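Local coordinates for uncharacterized protein (Enterococcus faecalis, PDB 2QRU) that is of unknown function but adopts the alpha/beta hydrolase fold and is probably a hydrolase, at residues 13-18 against 82-87. Residues are numbered along the deposited sequence; the frame is centred on the assembly and turned at random.
Sequences NGATVT and TETFQL
Asn13 ND2 is gripped by two acceptors of helix 74-93, giving one hydrogen bond to Thr84 OG1 at 3.0 Å and another to Glu83 OE1 at 3.2 Å. Both bonds are nearly straight, and both acceptors lie close to the amide plane. Asn13 and Glu83 meet tip to tip, their amide and carboxylate planes almost perpendicular (87°), and the NH2 group comes to OE1 from above the carboxylate plane. The Glu83 chain reaches this point fully extended, with CG anti to the backbone N (chi1 -180°). Thr84 comes in across the Asn13 side chain at about a right angle; its OG1 donates to Thr80 O one helical turn back while accepting from ND2. The other end of the amide serves its own loop: Asn13 OD1 accepts from the backbone N-H of Ala15 at 3.1 Å, the donor standing above the carbonyl plane, which closes an Asx turn around Gly14, whose positive phi (99°) suits glycine. Together the three bonds hold the amide's rotation. Van der Waals contacts flank the polar cluster. The Leu87 methyl CD1 packs against the amide carbon CG of Asn13 at 3.7 Å, and an apolar pair, Ala15 CB and Thr84 CG2, meets at 3.5 Å, where Trp165 also touches Ala15 and Leu64 touches Thr84. From here strand 16-20 runs on into the mixed sheet, and Val17 packs on Leu88 and Ile92 of the same helix. The contact thus fastens the Asx turn leading into an N-terminal strand to a helix packed on the central sheet of an alpha/beta hydrolase fold.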
ATOM      1  N   ASN A  13      19.924   2.937   1.280  1.00 27.64           N
ATOM      2  CA  ASN A  13      19.737   2.117   0.080  1.00 27.44           C
ATOM      3  C   ASN A  13      19.142   2.892  -1.103  1.00 27.59           C
ATOM      4  O   ASN A  13      18.884   2.308  -2.158  1.00 28.50           O
ATOM      5  CB  ASN A  13      18.883   0.871   0.399  1.00 27.10           C
ATOM      6  CG  ASN A  13      17.444   1.213   0.692  1.00 27.72           C
ATOM      7  OD1 ASN A  13      17.100   2.385   0.881  1.00 25.42           O
ATOM      8  ND2 ASN A  13      16.587   0.183   0.743  1.00 25.13           N
ATOM      9  N   GLY A  14      18.946   4.204  -0.932  1.00 28.46           N
ATOM     10  CA  GLY A  14      18.410   5.038  -2.009  1.00 28.49           C
ATOM     11  C   GLY A  14      16.920   5.339  -1.929  1.00 29.01           C
ATOM     12  O   GLY A  14      16.435   6.234  -2.638  1.00 29.77           O
ATOM     13  N   ALA A  15      16.187   4.604  -1.082  1.00 27.29           N
ATOM     14  CA  ALA A  15      14.794   4.916  -0.818  1.00 26.98           C
ATOM     15  C   ALA A  15      14.664   6.268  -0.128  1.00 26.24           C
ATOM     16  O   ALA A  15      15.468   6.608   0.732  1.00 26.88           O
ATOM     17  CB  ALA A  15      14.139   3.836   0.069  1.00 25.83           C
ATOM     18  N   THR A  16      13.644   7.019  -0.505  1.00 25.84           N
ATOM     19  CA  THR A  16      13.352   8.253   0.200  1.00 25.20           C
ATOM     20  C   THR A  16      12.015   8.118   0.916  1.00 25.27           C
ATOM     21  O   THR A  16      11.166   7.298   0.542  1.00 24.68           O
ATOM     22  CB  THR A  16      13.338   9.482  -0.719  1.00 26.11           C
ATOM     23  OG1 THR A  16      12.180   9.443  -1.555  1.00 29.60           O
ATOM     24  CG2 THR A  16      14.591   9.553  -1.586  1.00 21.78           C
ATOM     25  N   VAL A  17      11.856   8.944   1.946  1.00 24.50           N
ATOM     26  CA  VAL A  17      10.644   8.995   2.760  1.00 24.29           C
ATOM     27  C   VAL A  17      10.251  10.469   2.879  1.00 23.92           C
ATOM     28  O   VAL A  17      11.129  11.333   3.020  1.00 24.00           O
ATOM     29  CB  VAL A  17      10.888   8.345   4.137  1.00 24.44           C
ATOM     30  CG1 VAL A  17      12.060   9.009   4.879  1.00 25.01           C
ATOM     31  CG2 VAL A  17       9.582   8.330   4.997  1.00 25.44           C
ATOM     32  N   THR A  18       8.955  10.753   2.747  1.00 24.16           N
ATOM     33  CA  THR A  18       8.411  12.085   3.045  1.00 24.47           C
ATOM     34  C   THR A  18       7.847  12.021   4.464  1.00 24.93           C
ATOM     35  O   THR A  18       6.994  11.163   4.763  1.00 24.78           O
ATOM     36  CB  THR A  18       7.311  12.511   2.037  1.00 25.48           C
ATOM     37  OG1 THR A  18       7.855  12.578   0.706  1.00 26.07           O
ATOM     38  CG2 THR A  18       6.754  13.900   2.391  1.00 24.47           C
ATOM     39  N   THR A  82      11.557  -4.646   3.189  1.00 23.31           N
ATOM     40  CA  THR A  82      11.984  -5.034   4.533  1.00 23.85           C
ATOM     41  C   THR A  82      13.278  -4.293   4.884  1.00 23.13           C
ATOM     42  O   THR A  82      13.353  -3.640   5.929  1.00 23.26           O
ATOM     43  CB  THR A  82      12.210  -6.536   4.628  1.00 24.52           C
ATOM     44  OG1 THR A  82      11.003  -7.225   4.267  1.00 23.92           O
ATOM     45  CG2 THR A  82      12.591  -6.923   6.049  1.00 25.19           C
ATOM     46  N   GLU A  83      14.238  -4.320   3.967  1.00 23.06           N
ATOM     47  CA  GLU A  83      15.495  -3.570   4.140  1.00 23.84           C
ATOM     48  C   GLU A  83      15.213  -2.105   4.463  1.00 23.34           C
ATOM     49  O   GLU A  83      15.818  -1.516   5.394  1.00 24.41           O
ATOM     50  CB  GLU A  83      16.366  -3.631   2.877  1.00 23.83           C
ATOM     51  CG  GLU A  83      17.685  -2.842   3.063  1.00 24.35           C
ATOM     52  CD  GLU A  83      18.540  -2.695   1.795  1.00 26.72           C
ATOM     53  OE1 GLU A  83      17.960  -2.656   0.677  1.00 26.46           O
ATOM     54  OE2 GLU A  83      19.795  -2.585   1.943  1.00 26.30           O
ATOM     55  N   THR A  84      14.342  -1.507   3.654  1.00 23.19           N
ATOM     56  CA  THR A  84      14.004  -0.087   3.763  1.00 24.00           C
ATOM     57  C   THR A  84      13.370   0.210   5.115  1.00 23.47           C
ATOM     58  O   THR A  84      13.717   1.215   5.777  1.00 23.79           O
ATOM     59  CB  THR A  84      13.068   0.354   2.621  1.00 24.08           C
ATOM     60  OG1 THR A  84      13.695   0.046   1.360  1.00 24.22           O
ATOM     61  CG2 THR A  84      12.823   1.859   2.695  1.00 24.69           C
ATOM     62  N   PHE A  85      12.468  -0.674   5.544  1.00 23.15           N
ATOM     63  CA  PHE A  85      11.849  -0.466   6.849  1.00 23.06           C
ATOM     64  C   PHE A  85      12.884  -0.513   7.960  1.00 23.26           C
ATOM     65  O   PHE A  85      12.863   0.313   8.876  1.00 22.63           O
ATOM     66  CB  PHE A  85      10.730  -1.464   7.160  1.00 23.45           C
ATOM     67  CG  PHE A  85      10.040  -1.139   8.444  1.00 24.08           C
ATOM     68  CD1 PHE A  85       8.942  -0.270   8.448  1.00 23.15           C
ATOM     69  CD2 PHE A  85      10.549  -1.603   9.665  1.00 24.28           C
ATOM     70  CE1 PHE A  85       8.328   0.093   9.661  1.00 24.84           C
ATOM     71  CE2 PHE A  85       9.921  -1.230  10.886  1.00 24.94           C
ATOM     72  CZ  PHE A  85       8.837  -0.402  10.872  1.00 23.89           C
ATOM     73  N   GLN A  86      13.783  -1.497   7.884  1.00 23.47           N
ATOM     74  CA  GLN A  86      14.822  -1.623   8.891  1.00 23.93           C
ATOM     75  C   GLN A  86      15.686  -0.344   8.993  1.00 23.98           C
ATOM     76  O   GLN A  86      15.948   0.125  10.097  1.00 25.41           O
ATOM     77  CB  GLN A  86      15.685  -2.855   8.629  1.00 24.88           C
ATOM     78  CG  GLN A  86      14.953  -4.153   8.881  1.00 26.61           C
ATOM     79  CD  GLN A  86      15.911  -5.323   8.733  1.00 30.71           C
ATOM     80  OE1 GLN A  86      16.138  -5.821   7.628  1.00 32.97           O
ATOM     81  NE2 GLN A  86      16.527  -5.728   9.840  1.00 33.19           N
ATOM     82  N   LEU A  87      16.065   0.230   7.853  1.00 23.14           N
ATOM     83  CA  LEU A  87      16.805   1.514   7.833  1.00 24.04           C
ATOM     84  C   LEU A  87      15.951   2.650   8.398  1.00 23.67           C
ATOM     85  O   LEU A  87      16.442   3.496   9.160  1.00 24.79           O
ATOM     86  CB  LEU A  87      17.260   1.864   6.418  1.00 23.58           C
ATOM     87  CG  LEU A  87      18.257   0.896   5.770  1.00 23.51           C
ATOM     88  CD1 LEU A  87      18.387   1.161   4.271  1.00 26.11           C
ATOM     89  CD2 LEU A  87      19.629   0.915   6.481  1.00 22.63           C
TER